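Local coordinates for uncharacterized protein lp_2219 (Lactobacillus plantarum, PDB 3HFQ), which is of unknown function but belongs to the seven-bladed beta-propeller lactonase family, and so may act on a lactone or a related small molecule, at residues Glu177-Leu181 / Thr220-Thr224; Asp151-Ala155 / Val166-Ser170; His144-Pro150 / Arg190-Phe194. The protein carries 1 engineered substitution. All coordinates share one frame; numbering follows the deposited sequence.

Interaction 1. Residues Glu177-Leu181 / Thr220-Thr224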
ATOM      1  N   GLU A 177       8.448 -20.949  -0.453  1.00 12.14           N
ATOM      2  CA  GLU A 177       9.578 -20.038  -0.630  1.00 13.94           C
ATOM      3  C   GLU A 177      10.463 -20.253  -1.853  1.00 13.70           C
ATOM      4  O   GLU A 177      10.759 -21.385  -2.241  1.00 10.29           O
ATOM      5  CB  GLU A 177      10.461 -20.021   0.629  1.00 14.38           C
ATOM      6  CG  GLU A 177      11.403 -21.210   0.769  1.00 18.39           C
ATOM      7  CD  GLU A 177      10.759 -22.416   1.423  1.00 21.98           C
ATOM      8  OE1 GLU A 177       9.511 -22.470   1.502  1.00 19.26           O
ATOM      9  OE2 GLU A 177      11.510 -23.319   1.855  1.00 18.79           O
ATOM     10  N   GLN A 178      10.886 -19.138  -2.442  1.00 12.08           N
ATOM     11  CA  GLN A 178      11.750 -19.130  -3.622  1.00  9.31           C
ATOM     12  C   GLN A 178      13.064 -18.425  -3.287  1.00 12.28           C
ATOM     13  O   GLN A 178      14.143 -18.879  -3.669  1.00 14.74           O
ATOM     14  CB  GLN A 178      11.048 -18.399  -4.770  1.00 10.28           C
ATOM     15  CG  GLN A 178      11.869 -18.232  -6.052  1.00 11.94           C
ATOM     16  CD  GLN A 178      12.243 -19.551  -6.699  1.00 14.61           C
ATOM     17  OE1 GLN A 178      11.523 -20.542  -6.574  1.00 13.55           O
ATOM     18  NE2 GLN A 178      13.367 -19.565  -7.412  1.00 17.74           N
ATOM     19  N   SER A 179      12.968 -17.308  -2.572  1.00  9.40           N
ATOM     20  CA  SER A 179      14.159 -16.550  -2.199  1.00 10.18           C
ATOM     21  C   SER A 179      13.877 -15.606  -1.045  1.00 14.34           C
ATOM     22  O   SER A 179      12.721 -15.337  -0.709  1.00 14.59           O
ATOM     23  CB  SER A 179      14.653 -15.727  -3.391  1.00 15.34           C
ATOM     24  OG  SER A 179      13.710 -14.714  -3.726  1.00 16.02           O
ATOM     25  N   VAL A 180      14.944 -15.100  -0.440  1.00 11.15           N
ATOM     26  CA  VAL A 180      14.811 -14.160   0.661  1.00 10.96           C
ATOM     27  C   VAL A 180      15.961 -13.167   0.629  1.00 13.08           C
ATOM     28  O   VAL A 180      17.129 -13.548   0.668  1.00 15.27           O
ATOM     29  CB  VAL A 180      14.791 -14.882   2.035  1.00 17.75           C
ATOM     30  CG1 VAL A 180      16.040 -15.722   2.208  1.00 23.54           C
ATOM     31  CG2 VAL A 180      14.677 -13.854   3.158  1.00 18.11           C
ATOM     32  N   LEU A 181      15.613 -11.890   0.527  1.00 10.67           N
ATOM     33  CA  LEU A 181      16.597 -10.820   0.504  1.00 11.12           C
ATOM     34  C   LEU A 181      16.677 -10.234   1.905  1.00 10.31           C
ATOM     35  O   LEU A 181      15.658  -9.865   2.488  1.00 12.78           O
ATOM     36  CB  LEU A 181      16.170  -9.725  -0.480  1.00 14.57           C
ATOM     37  CG  LEU A 181      17.020  -8.453  -0.487  1.00 17.70           C
ATOM     38  CD1 LEU A 181      18.396  -8.738  -1.089  1.00 16.16           C
ATOM     39  CD2 LEU A 181      16.296  -7.377  -1.279  1.00 20.20           C
ATOM     40  N   THR A 220      15.502 -16.347 -11.542  1.00 13.96           N
ATOM     41  CA  THR A 220      15.824 -16.807 -10.194  1.00 15.63           C
ATOM     42  C   THR A 220      14.748 -16.432  -9.182  1.00 15.75           C
ATOM     43  O   THR A 220      14.719 -16.967  -8.077  1.00 16.00           O
ATOM     44  CB  THR A 220      17.148 -16.201  -9.676  1.00 18.17           C
ATOM     45  OG1 THR A 220      17.015 -14.775  -9.582  1.00 16.41           O
ATOM     46  CG2 THR A 220      18.305 -16.551 -10.606  1.00 17.82           C
ATOM     47  N   GLY A 221      13.865 -15.513  -9.561  1.00 14.64           N
ATOM     48  CA  GLY A 221      12.835 -15.080  -8.636  1.00 16.22           C
ATOM     49  C   GLY A 221      13.499 -14.429  -7.434  1.00 15.95           C
ATOM     50  O   GLY A 221      12.990 -14.500  -6.318  1.00 17.48           O
ATOM     51  N   ALA A 222      14.646 -13.793  -7.668  1.00 12.42           N
ATOM     52  CA  ALA A 222      15.394 -13.145  -6.598  1.00  8.56           C
ATOM     53  C   ALA A 222      15.816 -11.711  -6.916  1.00 11.13           C
ATOM     54  O   ALA A 222      15.745 -11.263  -8.062  1.00 11.64           O
ATOM     55  CB  ALA A 222      16.621 -13.977  -6.243  1.00 11.01           C
ATOM     56  N   PHE A 223      16.277 -11.014  -5.880  1.00 11.47           N
ATOM     57  CA  PHE A 223      16.699  -9.621  -5.978  1.00 13.56           C
ATOM     58  C   PHE A 223      18.188  -9.418  -5.718  1.00 18.14           C
ATOM     59  O   PHE A 223      18.867 -10.275  -5.144  1.00 16.17           O
ATOM     60  CB  PHE A 223      15.969  -8.769  -4.932  1.00 14.70           C
ATOM     61  CG  PHE A 223      14.487  -8.669  -5.122  1.00 13.45           C
ATOM     62  CD1 PHE A 223      13.950  -7.802  -6.066  1.00 14.99           C
ATOM     63  CD2 PHE A 223      13.620  -9.389  -4.303  1.00 17.53           C
ATOM     64  CE1 PHE A 223      12.573  -7.644  -6.185  1.00 14.36           C
ATOM     65  CE2 PHE A 223      12.241  -9.239  -4.416  1.00 17.00           C
ATOM     66  CZ  PHE A 223      11.719  -8.362  -5.358  1.00 18.83           C
ATOM     67  N   THR A 224      18.662  -8.246  -6.129  1.00 15.37           N
ATOM     68  CA  THR A 224      20.033  -7.803  -5.915  1.00 11.60           C
ATOM     69  C   THR A 224      19.883  -6.323  -5.564  1.00 11.17           C
ATOM     70  O   THR A 224      19.291  -5.563  -6.332  1.00 13.50           O
ATOM     71  CB  THR A 224      20.906  -7.926  -7.186  1.00 14.41           C
ATOM     72  OG1 THR A 224      21.071  -9.309  -7.525  1.00 17.67           O
ATOM     73  CG2 THR A 224      22.285  -7.311  -6.942  1.00 17.40           C
TER
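Ser179 and Gly221 form the tight part of this contact. The hydroxyl OG of Ser179 donates a hydrogen bond to Gly221 O at 2.7 Å, tilted modestly from the carbonyl plane. OG lies between its own backbone N and carbonyl carbon (chi1 66°), and this rotation turns it onto the carbonyl. Ser179 CB meanwhile rests 3.9 Å from the methyl CB of Ala222. Gln178 adds a second bond. Its chain bends at chi2, and NE2 reaches Thr220 O at 3.0 Å. That bond is nearly straight, 164° at the hydrogen. The oxygen lies close to the plane of the Gln178 amide, but NE2 approaches from above the carbonyl plane of Thr220. The amide oxygen OE1 accepts a bond from ND2 of Asn168, so both ends of the group are held.

Two bulges shape this region. Gln178 and Ser179 both face Val166 in a classic beta bulge. Gly221 and Ala222 both face Asp217 in a G1 bulge. Gly221 has positive phi, and a CB on it would clash with CG of Gln178.

Beyond Ser179 the contact is apolar and less close. Leu181 CD2 touches Phe223 CB at 3.9 Å, and the two side chains cross at about a right angle. Leu214 touches both of them. On the solvent side, at the other end, Thr220 is exposed.

The segments belong to the outer strands of two adjacent propeller blades and run 22° apart. Both bonds here go from a side chain to a backbone carbonyl. The blade edges are thus joined by two directional polar bonds and a little apolar packing, not by continuous sheet pairing.

Interaction 2. Residues Asp151-Ala155 / Val166-Ser170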
ATOM      1  N   ASP A 151       6.515 -11.795 -12.703  1.00 10.76           N
ATOM      2  CA  ASP A 151       6.300 -13.154 -13.189  1.00 12.67           C
ATOM      3  C   ASP A 151       5.317 -13.935 -12.319  1.00 15.18           C
ATOM      4  O   ASP A 151       5.313 -15.165 -12.296  1.00 13.51           O
ATOM      5  CB  ASP A 151       7.640 -13.895 -13.317  1.00 16.89           C
ATOM      6  CG  ASP A 151       8.391 -13.992 -12.007  1.00 15.21           C
ATOM      7  OD1 ASP A 151       8.183 -13.135 -11.122  1.00 14.75           O
ATOM      8  OD2 ASP A 151       9.213 -14.922 -11.874  1.00 14.95           O
ATOM      9  N   ASN A 152       4.486 -13.185 -11.605  1.00 13.26           N
ATOM     10  CA  ASN A 152       3.436 -13.724 -10.754  1.00 10.75           C
ATOM     11  C   ASN A 152       3.802 -14.567  -9.539  1.00 10.94           C
ATOM     12  O   ASN A 152       3.048 -15.455  -9.140  1.00 12.45           O
ATOM     13  CB  ASN A 152       2.416 -14.451 -11.628  1.00 15.37           C
ATOM     14  CG  ASN A 152       1.684 -13.498 -12.553  1.00 24.31           C
ATOM     15  OD1 ASN A 152       0.928 -12.639 -12.100  1.00 25.23           O
ATOM     16  ND2 ASN A 152       1.922 -13.630 -13.852  1.00 24.07           N
ATOM     17  N   ARG A 153       4.965 -14.291  -8.959  1.00 10.37           N
ATOM     18  CA  ARG A 153       5.359 -14.959  -7.733  1.00 10.08           C
ATOM     19  C   ARG A 153       4.844 -13.943  -6.708  1.00 10.89           C
ATOM     20  O   ARG A 153       4.308 -12.903  -7.102  1.00 12.29           O
ATOM     21  CB  ARG A 153       6.878 -15.108  -7.647  1.00 10.63           C
ATOM     22  CG  ARG A 153       7.490 -15.963  -8.763  1.00 10.17           C
ATOM     23  CD  ARG A 153       8.995 -16.079  -8.561  1.00  8.80           C
ATOM     24  NE  ARG A 153       9.716 -16.473  -9.774  1.00 11.27           N
ATOM     25  CZ  ARG A 153      10.158 -17.701 -10.034  1.00 15.14           C
ATOM     26  NH1 ARG A 153       9.956 -18.687  -9.171  1.00 13.68           N
ATOM     27  NH2 ARG A 153      10.832 -17.938 -11.155  1.00 12.46           N
ATOM     28  N   LEU A 154       4.983 -14.217  -5.416  1.00 11.28           N
ATOM     29  CA  LEU A 154       4.483 -13.285  -4.409  1.00  9.12           C
ATOM     30  C   LEU A 154       5.597 -12.706  -3.553  1.00 10.69           C
ATOM     31  O   LEU A 154       6.341 -13.441  -2.910  1.00 12.53           O
ATOM     32  CB  LEU A 154       3.461 -13.972  -3.492  1.00  6.63           C
ATOM     33  CG  LEU A 154       2.710 -13.055  -2.519  1.00  7.76           C
ATOM     34  CD1 LEU A 154       1.605 -12.318  -3.282  1.00  8.82           C
ATOM     35  CD2 LEU A 154       2.096 -13.872  -1.370  1.00  6.21           C
ATOM     36  N   ALA A 155       5.712 -11.384  -3.560  1.00  8.70           N
ATOM     37  CA  ALA A 155       6.718 -10.704  -2.759  1.00 10.74           C
ATOM     38  C   ALA A 155       6.079 -10.433  -1.405  1.00 10.59           C
ATOM     39  O   ALA A 155       4.994  -9.854  -1.333  1.00 10.02           O
ATOM     40  CB  ALA A 155       7.128  -9.398  -3.425  1.00  9.97           C
ATOM     41  N   VAL A 166      10.214 -13.969  -1.440  1.00  9.89           N
ATOM     42  CA  VAL A 166       9.543 -14.168  -2.711  1.00  8.82           C
ATOM     43  C   VAL A 166       9.040 -15.602  -2.620  1.00 11.20           C
ATOM     44  O   VAL A 166       9.819 -16.519  -2.353  1.00  7.64           O
ATOM     45  CB  VAL A 166      10.479 -14.028  -3.918  1.00 10.47           C
ATOM     46  CG1 VAL A 166       9.729 -14.424  -5.190  1.00 11.67           C
ATOM     47  CG2 VAL A 166      10.956 -12.584  -4.038  1.00 13.71           C
ATOM     48  N   TYR A 167       7.735 -15.781  -2.812  1.00  9.73           N
ATOM     49  CA  TYR A 167       7.095 -17.094  -2.741  1.00 10.58           C
ATOM     50  C   TYR A 167       6.429 -17.483  -4.051  1.00 10.48           C
ATOM     51  O   TYR A 167       5.892 -16.634  -4.759  1.00  8.79           O
ATOM     52  CB  TYR A 167       5.985 -17.098  -1.689  1.00  6.54           C
ATOM     53  CG  TYR A 167       6.421 -17.075  -0.248  1.00 10.48           C
ATOM     54  CD1 TYR A 167       6.709 -18.260   0.430  1.00 13.48           C
ATOM     55  CD2 TYR A 167       6.498 -15.875   0.454  1.00 13.39           C
ATOM     56  CE1 TYR A 167       7.074 -18.247   1.777  1.00 12.94           C
ATOM     57  CE2 TYR A 167       6.861 -15.851   1.795  1.00 12.17           C
ATOM     58  CZ  TYR A 167       7.141 -17.039   2.452  1.00 13.42           C
ATOM     59  OH  TYR A 167       7.493 -17.013   3.780  1.00 13.25           O
ATOM     60  N   ASN A 168       6.447 -18.776  -4.357  1.00 13.39           N
ATOM     61  CA  ASN A 168       5.763 -19.271  -5.538  1.00 13.79           C
ATOM     62  C   ASN A 168       4.361 -19.569  -5.028  1.00 14.14           C
ATOM     63  O   ASN A 168       4.193 -19.943  -3.866  1.00 13.41           O
ATOM     64  CB  ASN A 168       6.428 -20.541  -6.061  1.00 13.10           C
ATOM     65  CG  ASN A 168       7.792 -20.265  -6.653  1.00 12.47           C
ATOM     66  OD1 ASN A 168       7.955 -19.330  -7.437  1.00 12.24           O
ATOM     67  ND2 ASN A 168       8.780 -21.072  -6.285  1.00 12.15           N
ATOM     68  N   VAL A 169       3.356 -19.389  -5.878  1.00  9.17           N
ATOM     69  CA  VAL A 169       1.975 -19.620  -5.466  1.00 11.03           C
ATOM     70  C   VAL A 169       1.352 -20.755  -6.266  1.00 14.22           C
ATOM     71  O   VAL A 169       1.500 -20.810  -7.485  1.00 12.85           O
ATOM     72  CB  VAL A 169       1.115 -18.354  -5.688  1.00 13.02           C
ATOM     73  CG1 VAL A 169      -0.242 -18.519  -5.026  1.00 14.83           C
ATOM     74  CG2 VAL A 169       1.837 -17.132  -5.148  1.00 12.87           C
ATOM     75  N   SER A 170       0.659 -21.658  -5.578  1.00 12.62           N
ATOM     76  CA  SER A 170       0.004 -22.777  -6.248  1.00 15.46           C
ATOM     77  C   SER A 170      -1.424 -22.366  -6.599  1.00 17.01           C
ATOM     78  O   SER A 170      -1.945 -21.394  -6.047  1.00 14.53           O
ATOM     79  CB  SER A 170      -0.029 -24.006  -5.336  1.00 12.35           C
ATOM     80  OG  SER A 170      -0.930 -23.818  -4.259  1.00 14.18           O
TER
HETATM   81  O   HOH W   1       4.352 -18.600  -8.491  1.00 20.43           O
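The guanidinium of Arg153 meets the amide of Asn168 edge on, with the two planes 48° apart. NH1 gives a hydrogen bond to Asn168 OD1 at 2.7 Å. It comes in the carbonyl plane, on a lone pair, although the bond is bent at the hydrogen (134°). Asn168 ND2 also lies at the guanidinium edge. Asp151 OD2 takes the NE hydrogen at 2.7 Å in a salt bridge, tilted from the guanidinium plane. NE meets it on the syn side, but well out of the carboxylate plane. The Tyr167 ring has Leu154 O at its edge, near its plane.

Arg153 CG is anti to the carbonyl carbon (chi1 -62°), and the chain then runs extended to NE. It lies alongside Asn168, pointing the same way. Its aliphatic part also covers a neighbour: CB and CD both pack on Val166 CG1, CB at 3.8 Å.

Next to these polar groups the segments form part of the beta hairpin of strands 154-158 and 163-169, the two middle strands of one propeller blade. Leu154 and Tyr167 are an antiparallel hydrogen-bonded pair. Leu154 N to Tyr167 O and Tyr167 N to Leu154 O are both 2.7 Å. Ala155 and Val166 follow as a non-hydrogen-bonded pair. On the face with Leu154, CB of that residue meets Val169 CG2 at 3.9 Å. Beside the pairing, a water accepts from Val169 N at 2.9 Å and bonds only weakly to Asn152 O.

Arg153 NH2 donates to Thr218 O of the next blade, and Asp151 OD1 bonds Tyr216 OH there. The guanidinium therefore has a partner at each nitrogen. Its positive charge is probably balanced by Asp151, while the same group ties the hairpin to the adjacent blade.

Interaction 3. Residues His144-Pro150 / Arg190-Phe194. With PO4 (phosphate ion), chain C.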
ATOM      1  N   HIS A 144       4.127  -6.723   6.176  1.00  9.20           N
ATOM      2  CA  HIS A 144       3.405  -5.509   5.805  1.00  8.96           C
ATOM      3  C   HIS A 144       3.029  -5.397   4.331  1.00 11.39           C
ATOM      4  O   HIS A 144       2.414  -4.410   3.916  1.00 10.32           O
ATOM      5  CB  HIS A 144       4.252  -4.292   6.183  1.00 12.37           C
ATOM      6  CG  HIS A 144       3.462  -3.159   6.758  1.00 15.16           C
ATOM      7  ND1 HIS A 144       2.292  -2.705   6.191  1.00 14.72           N
ATOM      8  CD2 HIS A 144       3.668  -2.400   7.859  1.00 15.42           C
ATOM      9  CE1 HIS A 144       1.807  -1.717   6.921  1.00 17.88           C
ATOM     10  NE2 HIS A 144       2.623  -1.511   7.941  1.00 14.25           N
ATOM     11  N   TYR A 145       3.391  -6.400   3.541  1.00  8.62           N
ATOM     12  CA  TYR A 145       3.109  -6.349   2.114  1.00 11.91           C
ATOM     13  C   TYR A 145       3.105  -7.749   1.522  1.00 15.75           C
ATOM     14  O   TYR A 145       3.988  -8.558   1.814  1.00 10.29           O
ATOM     15  CB  TYR A 145       4.177  -5.469   1.438  1.00  8.35           C
ATOM     16  CG  TYR A 145       4.080  -5.318  -0.070  1.00  9.17           C
ATOM     17  CD1 TYR A 145       4.625  -6.275  -0.927  1.00  9.35           C
ATOM     18  CD2 TYR A 145       3.480  -4.194  -0.637  1.00 10.20           C
ATOM     19  CE1 TYR A 145       4.577  -6.110  -2.317  1.00 11.03           C
ATOM     20  CE2 TYR A 145       3.423  -4.024  -2.025  1.00  7.96           C
ATOM     21  CZ  TYR A 145       3.976  -4.984  -2.856  1.00 11.42           C
ATOM     22  OH  TYR A 145       3.922  -4.826  -4.223  1.00 12.04           O
ATOM     23  N   THR A 146       2.087  -8.026   0.714  1.00 10.76           N
ATOM     24  CA  THR A 146       1.939  -9.312   0.041  1.00 12.77           C
ATOM     25  C   THR A 146       1.330  -9.028  -1.327  1.00 12.49           C
ATOM     26  O   THR A 146       0.112  -8.907  -1.457  1.00 11.09           O
ATOM     27  CB  THR A 146       0.986 -10.265   0.804  1.00  7.66           C
ATOM     28  OG1 THR A 146      -0.262  -9.601   1.041  1.00  7.43           O
ATOM     29  CG2 THR A 146       1.598 -10.691   2.137  1.00  6.38           C
ATOM     30  N   ASP A 147       2.172  -8.907  -2.346  1.00 12.17           N
ATOM     31  CA  ASP A 147       1.662  -8.637  -3.682  1.00  8.74           C
ATOM     32  C   ASP A 147       2.497  -9.322  -4.761  1.00  9.38           C
ATOM     33  O   ASP A 147       3.624  -9.747  -4.512  1.00 11.47           O
ATOM     34  CB  ASP A 147       1.589  -7.125  -3.931  1.00  8.93           C
ATOM     35  CG  ASP A 147       0.309  -6.719  -4.647  1.00 13.77           C
ATOM     36  OD1 ASP A 147      -0.151  -7.486  -5.521  1.00 11.41           O
ATOM     37  OD2 ASP A 147      -0.236  -5.635  -4.344  1.00 11.63           O
ATOM     38  N   LEU A 148       1.931  -9.409  -5.962  1.00 11.78           N
ATOM     39  CA  LEU A 148       2.559 -10.090  -7.094  1.00 13.89           C
ATOM     40  C   LEU A 148       3.784  -9.456  -7.749  1.00 14.87           C
ATOM     41  O   LEU A 148       3.897  -8.236  -7.854  1.00 10.89           O
ATOM     42  CB  LEU A 148       1.501 -10.336  -8.176  1.00 10.10           C
ATOM     43  CG  LEU A 148       0.315 -11.215  -7.770  1.00 14.08           C
ATOM     44  CD1 LEU A 148      -0.769 -11.135  -8.831  1.00 13.48           C
ATOM     45  CD2 LEU A 148       0.781 -12.653  -7.575  1.00  8.83           C
ATOM     46  N   THR A 149       4.696 -10.313  -8.202  1.00 12.38           N
ATOM     47  CA  THR A 149       5.905  -9.876  -8.890  1.00 10.99           C
ATOM     48  C   THR A 149       5.566  -9.914 -10.379  1.00 12.01           C
ATOM     49  O   THR A 149       4.524 -10.436 -10.765  1.00  9.24           O
ATOM     50  CB  THR A 149       7.093 -10.839  -8.644  1.00  8.58           C
ATOM     51  OG1 THR A 149       6.767 -12.136  -9.155  1.00 10.86           O
ATOM     52  CG2 THR A 149       7.408 -10.943  -7.159  1.00 10.88           C
ATOM     53  N   PRO A 150       6.450  -9.379 -11.234  1.00 12.91           N
ATOM     54  CA  PRO A 150       6.201  -9.374 -12.680  1.00 12.47           C
ATOM     55  C   PRO A 150       5.896 -10.755 -13.261  1.00 13.21           C
ATOM     56  O   PRO A 150       5.109 -10.873 -14.199  1.00 13.37           O
ATOM     57  CB  PRO A 150       7.489  -8.775 -13.246  1.00 14.00           C
ATOM     58  CG  PRO A 150       7.905  -7.822 -12.162  1.00 15.23           C
ATOM     59  CD  PRO A 150       7.700  -8.662 -10.918  1.00 15.01           C
ATOM     60  N   ARG A 190       8.968  -1.950   4.159  1.00 10.48           N
ATOM     61  CA  ARG A 190       7.515  -1.911   4.313  1.00 10.42           C
ATOM     62  C   ARG A 190       6.741  -2.287   3.055  1.00 11.47           C
ATOM     63  O   ARG A 190       6.029  -3.296   3.036  1.00  8.50           O
ATOM     64  CB  ARG A 190       7.105  -0.511   4.781  1.00  8.30           C
ATOM     65  CG  ARG A 190       5.655  -0.373   5.256  1.00 10.33           C
ATOM     66  CD  ARG A 190       5.393   1.072   5.680  1.00  8.93           C
ATOM     67  NE  ARG A 190       4.070   1.268   6.265  1.00 12.83           N
ATOM     68  CZ  ARG A 190       2.952   1.460   5.570  1.00 13.39           C
ATOM     69  NH1 ARG A 190       2.978   1.486   4.241  1.00 11.79           N
ATOM     70  NH2 ARG A 190       1.802   1.637   6.210  1.00 12.75           N
ATOM     71  N   HIS A 191       6.869  -1.461   2.018  1.00 11.34           N
ATOM     72  CA  HIS A 191       6.192  -1.681   0.739  1.00 11.87           C
ATOM     73  C   HIS A 191       7.196  -1.555  -0.402  1.00 10.67           C
ATOM     74  O   HIS A 191       8.271  -0.979  -0.234  1.00  9.71           O
ATOM     75  CB  HIS A 191       5.103  -0.625   0.491  1.00  9.66           C
ATOM     76  CG  HIS A 191       3.822  -0.864   1.240  1.00 12.27           C
ATOM     77  ND1 HIS A 191       2.652  -0.205   0.906  1.00 10.38           N
ATOM     78  CD2 HIS A 191       3.529  -1.654   2.285  1.00 11.11           C
ATOM     79  CE1 HIS A 191       1.694  -0.592   1.726  1.00 10.07           C
ATOM     80  NE2 HIS A 191       2.189  -1.470   2.577  1.00 10.22           N
ATOM     81  N   LEU A 192       6.831  -2.083  -1.564  1.00 10.46           N
ATOM     82  CA  LEU A 192       7.673  -1.989  -2.752  1.00 10.29           C
ATOM     83  C   LEU A 192       6.784  -1.849  -3.980  1.00 11.64           C
ATOM     84  O   LEU A 192       5.567  -2.033  -3.902  1.00  9.72           O
ATOM     85  CB  LEU A 192       8.581  -3.224  -2.891  1.00  9.36           C
ATOM     86  CG  LEU A 192       8.036  -4.634  -3.152  1.00  9.29           C
ATOM     87  CD1 LEU A 192       7.484  -4.757  -4.573  1.00  9.73           C
ATOM     88  CD2 LEU A 192       9.177  -5.629  -2.967  1.00 11.19           C
ATOM     89  N   VAL A 193       7.396  -1.507  -5.108  1.00  9.75           N
ATOM     90  CA  VAL A 193       6.673  -1.359  -6.362  1.00  9.35           C
ATOM     91  C   VAL A 193       7.641  -1.716  -7.488  1.00 13.97           C
ATOM     92  O   VAL A 193       8.814  -1.343  -7.445  1.00 10.38           O
ATOM     93  CB  VAL A 193       6.142   0.094  -6.545  1.00  9.33           C
ATOM     94  CG1 VAL A 193       7.306   1.086  -6.625  1.00  5.31           C
ATOM     95  CG2 VAL A 193       5.272   0.175  -7.785  1.00 11.15           C
ATOM     96  N   PHE A 194       7.155  -2.462  -8.477  1.00 11.47           N
ATOM     97  CA  PHE A 194       7.982  -2.876  -9.605  1.00 12.97           C
ATOM     98  C   PHE A 194       7.890  -1.914 -10.780  1.00 13.66           C
ATOM     99  O   PHE A 194       6.878  -1.238 -10.968  1.00 10.19           O
ATOM    100  CB  PHE A 194       7.569  -4.271 -10.104  1.00 10.87           C
ATOM    101  CG  PHE A 194       8.139  -5.404  -9.301  1.00 12.08           C
ATOM    102  CD1 PHE A 194       7.453  -5.920  -8.209  1.00 11.84           C
ATOM    103  CD2 PHE A 194       9.363  -5.964  -9.650  1.00 13.22           C
ATOM    104  CE1 PHE A 194       7.979  -6.985  -7.475  1.00 12.85           C
ATOM    105  CE2 PHE A 194       9.897  -7.030  -8.920  1.00 12.02           C
ATOM    106  CZ  PHE A 194       9.207  -7.538  -7.837  1.00  9.65           C
TER
HETATM  107  P   PO4 C 402       3.131   0.835  10.142  1.00 18.55           P
HETATM  108  O1  PO4 C 402       3.045   1.768  11.409  1.00 21.26           O
HETATM  109  O2  PO4 C 402       3.117   1.714   8.836  1.00 16.27           O
HETATM  110  O3  PO4 C 402       4.460  -0.012  10.197  1.00 26.00           O
HETATM  111  O4  PO4 C 402       1.891  -0.141  10.120  1.00 24.62           O
HETATM  112  O   HOH W   2       3.189  -2.772  -5.599  1.00 23.55           O
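A phosphate-binding pocket near the centre of the propeller brings His144 and Arg190 together. His144 NE2 donates to phosphate O4 at 2.7 Å. Arg190 grips phosphate O2 with two nitrogens, NE at 2.8 Å and NH2 at 2.9 Å. Its chain is extended and lies across the imidazole, with CG over the face of the His144 ring, 3.9 Å from the centroid. Arg259 also bonds the phosphate, and Glu206 forms a salt bridge with Arg190 NE. The ion probably comes from the crystallisation liquor.

Strands 143-148 and 189-194 are the innermost strands of two consecutive blades; residues 144-148 and 190-194 run 32° apart. Between them His144, Tyr145 and His191 form an aromatic cluster. Tyr145 CD2 sits over one face of the His191 ring, and Arg190 NH1 lies over the opposite face. A chi1 of 178° swings the Tyr145 ring away from its own N and along strand 190-194 to Leu192. There Tyr145 OH bonds a water at 2.6 Å that also donates to Leu192 O. With an alanine in place of Tyr145, that water would probably lose a partner and the His191 ring the cover on one face.

Farther out, Pro150 CD sits over the centre of the Phe194 ring, 3.4 Å from the centroid.

How the interactions relate
Interactions 1 and 3 join the same two blades at different depths. Interaction 3 lies close to the propeller centre, beside the phosphate, while interaction 1 lies at the outer edge, and their centres are 13 Å apart. They meet where Phe223 CZ touches Phe194 CZ at 3.6 Å. Interaction 2 lies within the first of these blades, between its middle strands. It is nested in the loop that interaction 3 closes. Sheet pairing links it inward through Ala155 N to Asp147 O at 2.8 Å, and outward through Gln178 N to Val166 O, also 2.8 Å. Only interaction 3 touches the phosphate; the other two build the blade and its seam with the next.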